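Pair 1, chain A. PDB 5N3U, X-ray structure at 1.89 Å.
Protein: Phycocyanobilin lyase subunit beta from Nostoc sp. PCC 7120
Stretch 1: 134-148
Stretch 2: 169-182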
# COMPACT_ATOMS: atom_id res chain seq x y z
N ALA A 134 -25.37 -16.61 -6.70
CA ALA A 134 -23.99 -16.37 -6.41
C ALA A 134 -23.10 -16.16 -7.67
O ALA A 134 -22.30 -15.19 -7.73
CB ALA A 134 -23.47 -17.47 -5.59
N PRO A 135 -23.18 -17.08 -8.66
CA PRO A 135 -22.33 -16.92 -9.84
C PRO A 135 -22.68 -15.70 -10.60
O PRO A 135 -21.85 -15.10 -11.23
CB PRO A 135 -22.57 -18.22 -10.64
CG PRO A 135 -23.79 -18.81 -10.09
CD PRO A 135 -23.82 -18.41 -8.64
N LYS A 136 -23.92 -15.28 -10.51
CA LYS A 136 -24.31 -14.09 -11.16
C LYS A 136 -23.71 -12.85 -10.48
O LYS A 136 -23.35 -11.92 -11.14
CB LYS A 136 -25.87 -14.03 -11.26
CG LYS A 136 -26.43 -12.68 -11.65
CD LYS A 136 -26.08 -12.23 -13.07
CE LYS A 136 -26.60 -10.80 -13.35
NZ LYS A 136 -26.03 -10.17 -14.57
N LYS A 137 -23.59 -12.85 -9.17
CA LYS A 137 -22.96 -11.73 -8.49
C LYS A 137 -21.46 -11.72 -8.82
O LYS A 137 -20.85 -10.69 -8.95
CB LYS A 137 -23.08 -11.87 -6.97
CG LYS A 137 -24.46 -11.89 -6.38
CD LYS A 137 -25.28 -10.66 -6.71
CE LYS A 137 -24.76 -9.39 -5.97
NZ LYS A 137 -25.56 -8.30 -6.67
N ALA A 138 -20.86 -12.91 -8.94
CA ALA A 138 -19.45 -12.98 -9.31
C ALA A 138 -19.21 -12.37 -10.67
O ALA A 138 -18.34 -11.52 -10.85
CB ALA A 138 -18.99 -14.41 -9.27
N LEU A 139 -20.09 -12.71 -11.61
CA LEU A 139 -20.05 -12.16 -12.92
C LEU A 139 -20.14 -10.67 -12.88
O LEU A 139 -19.31 -9.99 -13.50
CB LEU A 139 -21.19 -12.79 -13.80
CG LEU A 139 -21.38 -12.14 -15.16
CD1 LEU A 139 -20.11 -12.29 -15.99
CD2 LEU A 139 -22.60 -12.73 -15.91
N GLU A 140 -21.09 -10.12 -12.14
CA GLU A 140 -21.24 -8.64 -12.09
C GLU A 140 -19.94 -8.00 -11.65
O GLU A 140 -19.53 -6.98 -12.16
CB GLU A 140 -22.37 -8.19 -11.14
CG GLU A 140 -23.77 -8.56 -11.61
CD GLU A 140 -24.91 -8.58 -10.49
OE1 GLU A 140 -24.77 -8.10 -9.29
OE2 GLU A 140 -25.98 -9.16 -10.80
N THR A 141 -19.28 -8.60 -10.65
CA THR A 141 -18.04 -8.00 -10.17
C THR A 141 -16.97 -8.12 -11.19
O THR A 141 -16.18 -7.19 -11.35
CB THR A 141 -17.60 -8.67 -8.85
OG1 THR A 141 -18.50 -8.19 -7.87
CG2 THR A 141 -16.29 -8.12 -8.34
N LEU A 142 -16.87 -9.28 -11.83
CA LEU A 142 -15.85 -9.47 -12.84
C LEU A 142 -16.02 -8.54 -14.02
O LEU A 142 -15.03 -8.06 -14.58
CB LEU A 142 -15.80 -10.89 -13.31
CG LEU A 142 -15.16 -11.88 -12.35
CD1 LEU A 142 -15.49 -13.26 -12.73
CD2 LEU A 142 -13.66 -11.76 -12.37
N LEU A 143 -17.26 -8.28 -14.39
CA LEU A 143 -17.53 -7.30 -15.45
C LEU A 143 -17.10 -5.92 -15.04
O LEU A 143 -16.47 -5.15 -15.81
CB LEU A 143 -19.01 -7.30 -15.86
CG LEU A 143 -19.56 -8.58 -16.45
CD1 LEU A 143 -21.08 -8.48 -16.68
CD2 LEU A 143 -18.88 -8.90 -17.78
N PHE A 144 -17.40 -5.57 -13.80
CA PHE A 144 -16.93 -4.30 -13.30
C PHE A 144 -15.41 -4.14 -13.26
O PHE A 144 -14.88 -3.09 -13.68
CB PHE A 144 -17.60 -4.05 -11.95
CG PHE A 144 -17.13 -2.85 -11.24
CD1 PHE A 144 -17.65 -1.64 -11.56
CD2 PHE A 144 -16.29 -2.95 -10.13
CE1 PHE A 144 -17.27 -0.53 -10.89
CE2 PHE A 144 -15.86 -1.78 -9.45
CZ PHE A 144 -16.39 -0.58 -9.80
N ILE A 145 -14.68 -5.15 -12.76
CA ILE A 145 -13.22 -4.92 -12.67
C ILE A 145 -12.50 -5.05 -14.01
O ILE A 145 -11.36 -4.65 -14.11
CB ILE A 145 -12.53 -5.79 -11.60
CG1 ILE A 145 -12.68 -7.26 -11.90
CG2 ILE A 145 -13.16 -5.49 -10.25
CD1 ILE A 145 -11.71 -8.07 -11.11
N SER A 146 -13.18 -5.62 -15.01
CA SER A 146 -12.61 -5.73 -16.38
C SER A 146 -12.39 -4.39 -17.06
O SER A 146 -11.77 -4.34 -18.10
CB SER A 146 -13.49 -6.62 -17.24
OG SER A 146 -14.67 -5.92 -17.65
N GLN A 147 -12.90 -3.32 -16.46
CA GLN A 147 -12.64 -1.97 -16.90
C GLN A 147 -11.46 -1.33 -16.22
O GLN A 147 -11.12 -0.24 -16.54
CB GLN A 147 -13.87 -1.07 -16.61
CG GLN A 147 -15.18 -1.56 -17.22
CD GLN A 147 -16.38 -1.51 -16.28
OE1 GLN A 147 -16.39 -0.80 -15.25
NE2 GLN A 147 -17.42 -2.30 -16.61
N ASP A 148 -10.80 -1.97 -15.26
CA ASP A 148 -9.75 -1.32 -14.54
C ASP A 148 -8.67 -0.86 -15.52
O ASP A 148 -8.45 -1.48 -16.55
CB ASP A 148 -9.10 -2.29 -13.54
CG ASP A 148 -8.36 -1.60 -12.47
OD1 ASP A 148 -9.00 -1.20 -11.44
OD2 ASP A 148 -7.13 -1.46 -12.58
N ASP A 169 -26.81 -19.57 -18.15
CA ASP A 169 -27.39 -18.19 -18.08
C ASP A 169 -26.39 -17.04 -18.21
O ASP A 169 -26.78 -15.94 -18.47
CB ASP A 169 -28.23 -18.04 -16.80
CG ASP A 169 -29.55 -18.85 -16.86
OD1 ASP A 169 -29.73 -19.67 -17.79
OD2 ASP A 169 -30.42 -18.65 -15.98
N LEU A 170 -25.10 -17.28 -18.02
CA LEU A 170 -24.13 -16.21 -17.93
C LEU A 170 -23.32 -16.02 -19.22
O LEU A 170 -22.52 -15.10 -19.35
CB LEU A 170 -23.19 -16.55 -16.72
CG LEU A 170 -23.84 -16.76 -15.35
CD1 LEU A 170 -22.75 -16.84 -14.27
CD2 LEU A 170 -24.84 -15.70 -14.93
N GLN A 171 -23.58 -16.81 -20.24
CA GLN A 171 -22.67 -16.84 -21.37
C GLN A 171 -22.83 -15.67 -22.29
O GLN A 171 -21.86 -15.20 -22.86
CB GLN A 171 -22.76 -18.14 -22.06
CG GLN A 171 -22.57 -19.25 -21.07
CD GLN A 171 -22.45 -20.60 -21.74
OE1 GLN A 171 -22.87 -20.77 -22.88
NE2 GLN A 171 -21.88 -21.57 -21.03
N GLN A 172 -24.01 -15.09 -22.34
CA GLN A 172 -24.24 -14.03 -23.24
C GLN A 172 -23.45 -12.82 -22.80
O GLN A 172 -22.76 -12.22 -23.64
CB GLN A 172 -25.76 -13.71 -23.38
CG GLN A 172 -26.07 -12.55 -24.33
CD GLN A 172 -26.04 -11.16 -23.71
OE1 GLN A 172 -25.39 -10.25 -24.22
NE2 GLN A 172 -26.78 -10.98 -22.64
N PRO A 173 -23.58 -12.43 -21.51
CA PRO A 173 -22.89 -11.21 -21.14
C PRO A 173 -21.38 -11.35 -21.22
O PRO A 173 -20.74 -10.33 -21.39
CB PRO A 173 -23.37 -10.94 -19.69
CG PRO A 173 -23.94 -12.24 -19.24
CD PRO A 173 -24.52 -12.86 -20.45
N ILE A 174 -20.87 -12.57 -21.05
CA ILE A 174 -19.42 -12.87 -21.06
C ILE A 174 -18.90 -12.70 -22.49
O ILE A 174 -18.11 -11.78 -22.76
CB ILE A 174 -19.12 -14.25 -20.49
CG1 ILE A 174 -19.41 -14.31 -18.96
CG2 ILE A 174 -17.66 -14.62 -20.72
CD1 ILE A 174 -19.44 -15.70 -18.36
N HIS A 175 -19.44 -13.50 -23.43
CA HIS A 175 -19.24 -13.26 -24.92
C HIS A 175 -19.26 -11.83 -25.29
O HIS A 175 -18.34 -11.32 -25.90
CB HIS A 175 -20.28 -13.99 -25.74
CG HIS A 175 -20.09 -15.47 -25.74
ND1 HIS A 175 -21.10 -16.36 -26.00
CD2 HIS A 175 -18.99 -16.22 -25.49
CE1 HIS A 175 -20.64 -17.59 -25.93
NE2 HIS A 175 -19.35 -17.54 -25.61
N THR A 176 -20.29 -11.15 -24.85
CA THR A 176 -20.47 -9.77 -25.22
C THR A 176 -19.36 -8.95 -24.68
O THR A 176 -18.86 -8.03 -25.39
CB THR A 176 -21.84 -9.29 -24.71
OG1 THR A 176 -22.86 -9.91 -25.50
CG2 THR A 176 -21.97 -7.77 -24.75
N ARG A 177 -18.94 -9.25 -23.43
CA ARG A 177 -17.98 -8.39 -22.82
C ARG A 177 -16.63 -8.62 -23.49
O ARG A 177 -15.88 -7.68 -23.74
CB ARG A 177 -17.93 -8.64 -21.32
CG ARG A 177 -16.88 -7.84 -20.62
CD ARG A 177 -17.07 -6.40 -20.78
NE ARG A 177 -15.93 -5.65 -20.29
CZ ARG A 177 -15.53 -4.49 -20.79
NH1 ARG A 177 -16.17 -3.95 -21.82
NH2 ARG A 177 -14.49 -3.88 -20.27
N LEU A 178 -16.35 -9.87 -23.71
CA LEU A 178 -15.13 -10.27 -24.30
C LEU A 178 -14.93 -9.66 -25.70
O LEU A 178 -13.84 -9.16 -25.97
CB LEU A 178 -15.07 -11.78 -24.37
CG LEU A 178 -14.87 -12.55 -23.07
CD1 LEU A 178 -14.88 -14.03 -23.23
CD2 LEU A 178 -13.59 -12.18 -22.36
N LYS A 179 -15.97 -9.64 -26.54
CA LYS A 179 -15.87 -8.95 -27.83
C LYS A 179 -15.58 -7.47 -27.65
O LYS A 179 -14.71 -6.94 -28.35
CB LYS A 179 -17.15 -9.07 -28.64
CG LYS A 179 -17.49 -10.48 -29.10
CD LYS A 179 -18.80 -10.54 -29.92
CE LYS A 179 -19.81 -11.59 -29.38
NZ LYS A 179 -19.33 -13.01 -29.41
N GLU A 180 -16.27 -6.78 -26.74
CA GLU A 180 -16.01 -5.36 -26.54
C GLU A 180 -14.56 -5.16 -26.10
O GLU A 180 -13.95 -4.14 -26.42
CB GLU A 180 -16.87 -4.73 -25.43
CG GLU A 180 -18.38 -4.60 -25.59
CD GLU A 180 -19.12 -4.69 -24.23
OE1 GLU A 180 -20.20 -5.35 -24.16
OE2 GLU A 180 -18.60 -4.16 -23.19
N MET A 181 -14.01 -6.10 -25.33
CA MET A 181 -12.63 -5.91 -24.83
C MET A 181 -11.57 -6.20 -25.91
O MET A 181 -10.61 -5.45 -26.08
CB MET A 181 -12.41 -6.78 -23.58
CG MET A 181 -13.01 -6.19 -22.32
SD MET A 181 -12.66 -7.38 -21.01
CE MET A 181 -11.01 -6.79 -20.63
N LEU A 182 -11.77 -7.28 -26.64
CA LEU A 182 -10.96 -7.55 -27.86
C LEU A 182 -10.93 -6.38 -28.84
O LEU A 182 -9.90 -6.12 -29.42
CB LEU A 182 -11.45 -8.79 -28.58
CG LEU A 182 -10.50 -9.34 -29.64
CD1 LEU A 182 -9.12 -9.66 -29.09
CD2 LEU A 182 -11.08 -10.59 -30.25

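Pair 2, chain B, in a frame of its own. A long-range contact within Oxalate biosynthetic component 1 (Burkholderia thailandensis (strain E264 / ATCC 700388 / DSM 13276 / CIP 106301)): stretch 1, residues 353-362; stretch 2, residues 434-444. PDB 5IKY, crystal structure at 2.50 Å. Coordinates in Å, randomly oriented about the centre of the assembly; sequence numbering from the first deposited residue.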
# COMPACT_ATOMS: atom_id res chain seq x y z
N ASN B 353 -23.13 25.21 -4.62
CA ASN B 353 -24.26 25.87 -5.26
C ASN B 353 -23.87 26.68 -6.49
O ASN B 353 -22.69 26.84 -6.80
CB ASN B 353 -24.97 26.78 -4.25
CG ASN B 353 -24.00 27.64 -3.47
OD1 ASN B 353 -23.35 28.53 -4.03
ND2 ASN B 353 -23.91 27.41 -2.16
N HIS B 354 -24.87 27.21 -7.19
CA HIS B 354 -24.64 27.99 -8.40
C HIS B 354 -23.93 29.31 -8.12
O HIS B 354 -23.23 29.84 -8.98
CB HIS B 354 -25.96 28.27 -9.12
CG HIS B 354 -26.51 27.08 -9.85
ND1 HIS B 354 -25.91 26.57 -10.98
CD2 HIS B 354 -27.58 26.30 -9.61
CE1 HIS B 354 -26.60 25.52 -11.41
NE2 HIS B 354 -27.62 25.34 -10.59
N THR B 355 -24.09 29.84 -6.91
CA THR B 355 -23.41 31.06 -6.52
C THR B 355 -21.90 30.83 -6.44
O THR B 355 -21.11 31.71 -6.78
CB THR B 355 -23.93 31.61 -5.18
OG1 THR B 355 -25.36 31.73 -5.25
CG2 THR B 355 -23.33 32.97 -4.88
N ILE B 356 -21.51 29.64 -5.98
CA ILE B 356 -20.10 29.25 -5.95
C ILE B 356 -19.52 29.23 -7.37
O ILE B 356 -18.44 29.78 -7.62
CB ILE B 356 -19.89 27.87 -5.31
CG1 ILE B 356 -20.29 27.89 -3.83
CG2 ILE B 356 -18.44 27.42 -5.46
CD1 ILE B 356 -19.36 28.70 -2.97
N VAL B 357 -20.24 28.59 -8.28
CA VAL B 357 -19.84 28.52 -9.68
C VAL B 357 -19.64 29.92 -10.26
O VAL B 357 -18.60 30.23 -10.85
CB VAL B 357 -20.90 27.80 -10.54
CG1 VAL B 357 -20.45 27.72 -11.99
CG2 VAL B 357 -21.20 26.42 -9.98
N GLU B 358 -20.64 30.76 -10.05
CA GLU B 358 -20.67 32.10 -10.61
C GLU B 358 -19.58 32.99 -10.01
O GLU B 358 -19.00 33.83 -10.70
CB GLU B 358 -22.06 32.70 -10.40
CG GLU B 358 -22.12 34.19 -10.18
CD GLU B 358 -23.55 34.69 -10.15
OE1 GLU B 358 -23.99 35.22 -9.10
OE2 GLU B 358 -24.24 34.57 -11.19
N ASN B 359 -19.29 32.79 -8.73
CA ASN B 359 -18.20 33.51 -8.09
C ASN B 359 -16.84 33.00 -8.57
O ASN B 359 -15.88 33.76 -8.67
CB ASN B 359 -18.29 33.40 -6.56
CG ASN B 359 -19.42 34.22 -5.99
OD1 ASN B 359 -19.91 35.15 -6.62
ND2 ASN B 359 -19.84 33.88 -4.77
N SER B 360 -16.77 31.70 -8.86
CA SER B 360 -15.53 31.07 -9.30
C SER B 360 -15.10 31.52 -10.69
O SER B 360 -13.92 31.77 -10.92
CB SER B 360 -15.67 29.55 -9.29
OG SER B 360 -15.82 29.07 -7.97
N VAL B 361 -16.05 31.62 -11.62
CA VAL B 361 -15.70 31.90 -13.01
C VAL B 361 -15.60 33.40 -13.29
O VAL B 361 -15.24 33.81 -14.40
CB VAL B 361 -16.72 31.28 -13.98
CG1 VAL B 361 -16.84 29.79 -13.73
CG2 VAL B 361 -18.08 31.97 -13.85
N THR B 362 -15.91 34.22 -12.29
CA THR B 362 -15.80 35.66 -12.46
C THR B 362 -14.76 36.25 -11.52
O THR B 362 -13.60 36.41 -11.89
CB THR B 362 -17.16 36.37 -12.22
OG1 THR B 362 -17.64 36.09 -10.90
CG2 THR B 362 -18.19 35.91 -13.24
N PRO B 434 -24.43 22.04 -17.55
CA PRO B 434 -24.10 23.46 -17.71
C PRO B 434 -23.03 23.93 -16.73
O PRO B 434 -22.18 24.74 -17.09
CB PRO B 434 -25.43 24.17 -17.43
CG PRO B 434 -26.47 23.14 -17.73
CD PRO B 434 -25.87 21.85 -17.29
N THR B 435 -23.08 23.41 -15.50
CA THR B 435 -22.08 23.75 -14.49
C THR B 435 -20.69 23.24 -14.89
O THR B 435 -19.71 23.97 -14.81
CB THR B 435 -22.46 23.20 -13.11
OG1 THR B 435 -23.63 23.88 -12.63
CG2 THR B 435 -21.32 23.38 -12.12
N VAL B 436 -20.63 21.98 -15.31
CA VAL B 436 -19.37 21.39 -15.76
C VAL B 436 -18.78 22.18 -16.92
O VAL B 436 -17.62 22.59 -16.88
CB VAL B 436 -19.55 19.92 -16.19
CG1 VAL B 436 -18.25 19.38 -16.75
CG2 VAL B 436 -20.03 19.08 -15.02
N GLU B 437 -19.59 22.40 -17.95
CA GLU B 437 -19.14 23.14 -19.13
C GLU B 437 -18.70 24.56 -18.78
O GLU B 437 -17.73 25.07 -19.34
CB GLU B 437 -20.25 23.17 -20.18
CG GLU B 437 -20.52 21.83 -20.83
CD GLU B 437 -21.65 21.88 -21.84
OE1 GLU B 437 -22.44 22.85 -21.80
OE2 GLU B 437 -21.74 20.96 -22.68
N LYS B 438 -19.41 25.19 -17.85
CA LYS B 438 -19.07 26.55 -17.43
C LYS B 438 -17.68 26.60 -16.79
O LYS B 438 -16.91 27.52 -17.05
CB LYS B 438 -20.12 27.08 -16.46
CG LYS B 438 -20.05 28.58 -16.23
CD LYS B 438 -21.15 29.03 -15.28
CE LYS B 438 -21.74 30.37 -15.70
NZ LYS B 438 -22.66 30.90 -14.66
N LEU B 439 -17.37 25.59 -15.98
CA LEU B 439 -16.08 25.52 -15.30
C LEU B 439 -14.93 25.26 -16.27
O LEU B 439 -13.86 25.86 -16.15
CB LEU B 439 -16.11 24.45 -14.21
CG LEU B 439 -16.99 24.75 -12.99
CD1 LEU B 439 -17.08 23.54 -12.08
CD2 LEU B 439 -16.45 25.95 -12.23
N ARG B 440 -15.15 24.36 -17.23
CA ARG B 440 -14.13 24.05 -18.24
C ARG B 440 -13.86 25.25 -19.14
O ARG B 440 -12.73 25.46 -19.58
CB ARG B 440 -14.56 22.86 -19.09
CG ARG B 440 -15.04 21.64 -18.32
CD ARG B 440 -13.95 20.62 -18.11
NE ARG B 440 -14.52 19.28 -17.92
CZ ARG B 440 -13.87 18.26 -17.36
NH1 ARG B 440 -14.47 17.09 -17.23
NH2 ARG B 440 -12.63 18.42 -16.93
N ASP B 441 -14.90 26.03 -19.44
CA ASP B 441 -14.77 27.17 -20.34
C ASP B 441 -13.98 28.31 -19.72
O ASP B 441 -13.30 29.07 -20.42
CB ASP B 441 -16.14 27.67 -20.78
CG ASP B 441 -16.85 26.70 -21.71
OD1 ASP B 441 -16.21 25.72 -22.14
OD2 ASP B 441 -18.04 26.93 -22.02
N ASN B 442 -14.06 28.44 -18.40
CA ASN B 442 -13.36 29.52 -17.70
C ASN B 442 -12.05 29.06 -17.04
O ASN B 442 -11.29 29.88 -16.53
CB ASN B 442 -14.27 30.14 -16.65
CG ASN B 442 -15.40 30.93 -17.27
OD1 ASN B 442 -15.29 32.15 -17.47
ND2 ASN B 442 -16.50 30.26 -17.58
N PHE B 443 -11.79 27.76 -17.07
CA PHE B 443 -10.55 27.22 -16.53
C PHE B 443 -9.94 26.22 -17.50
O PHE B 443 -10.29 25.04 -17.47
CB PHE B 443 -10.80 26.57 -15.16
CG PHE B 443 -11.17 27.55 -14.08
CD1 PHE B 443 -10.20 28.31 -13.44
CD2 PHE B 443 -12.50 27.71 -13.70
CE1 PHE B 443 -10.55 29.21 -12.45
CE2 PHE B 443 -12.85 28.61 -12.71
CZ PHE B 443 -11.87 29.36 -12.08
N PRO B 444 -9.03 26.70 -18.36
CA PRO B 444 -8.38 25.88 -19.39
C PRO B 444 -7.67 24.66 -18.81
O PRO B 444 -7.59 23.62 -19.47
CB PRO B 444 -7.38 26.85 -20.03
CG PRO B 444 -7.25 27.99 -19.07
CD PRO B 444 -8.58 28.10 -18.40

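What most sharply separates the two contacts? Pair 1 is tied across its stretches by hydrogen bonds, and pair 2 has none between its stretches. In pair 1 the guanidinium of R177(A) meets S146(A) at its edge: NE donates to OG of S146(A) at 2.9 Å, and NH2 adds a weak bond to the same OG at 3.3 Å. That hydroxyl donates to the backbone O of L143(A), 2.7 Å from OG of S146(A), which leaves its oxygen able to accept from the arginine. The position of R177(A) is held in pair 2 by N442(B), whose ND2 turns back to the O of K438(B) at 2.8 Å, within its own helix. Its OD1 lies 3.5 Å from the O of V361(B), but both atoms are acceptors and no bond forms.

What backbone do they share? In each, two helices run side by side in nearly the same direction, at 11° in pair 1 and 16° in pair 2, with axes 11.2 and 10.4 Å apart at closest approach. Fourteen central residues superpose with an RMSD of 0.6 Å. L139(A) falls on V357(B), L143(A) on V361(B), L170(A) on T435(B), P173(A) on K438(B) and I174(A) on L439(B).

How is the middle of the interface filled? L139(A) points toward the second helix and reaches three partners: its CD2 is 3.8 Å from CD2 of L170(A) and 3.6 Å from CG of P173(A), while its CD1 is 3.7 Å from CG1 of I174(A). V357(B) also points toward its partner helix, but with a shorter side chain. Its CG2 meets CG2 of T435(B) at 3.7 Å, and its CG1 approaches CD of K438(B) at 3.6 Å and CD2 of L439(B) at 4.4 Å. The aliphatic part of a lysine thus packs in pair 2 where a proline ring packs in pair 1.

How does the packing continue one turn later? The side-chain centres of L143(A) and V361(B) nearly coincide, 0.3 Å apart, yet their surroundings differ. CD2 of L143(A) rests on CG of R177(A) at 3.6 Å, so the arginine offers its aliphatic stem here and its polar end to S146(A). V361(B) likewise meets the residue matching R177(A), its CB 3.6 Å from CG of N442(B), and also brings its CG1 to 4.1 Å from CD2 of L439(B) and 4.3 Å from CE2 of F443(B). The phenylalanine also turns its ring edge to the backbone, with CZ 3.4 Å from O of S360(B).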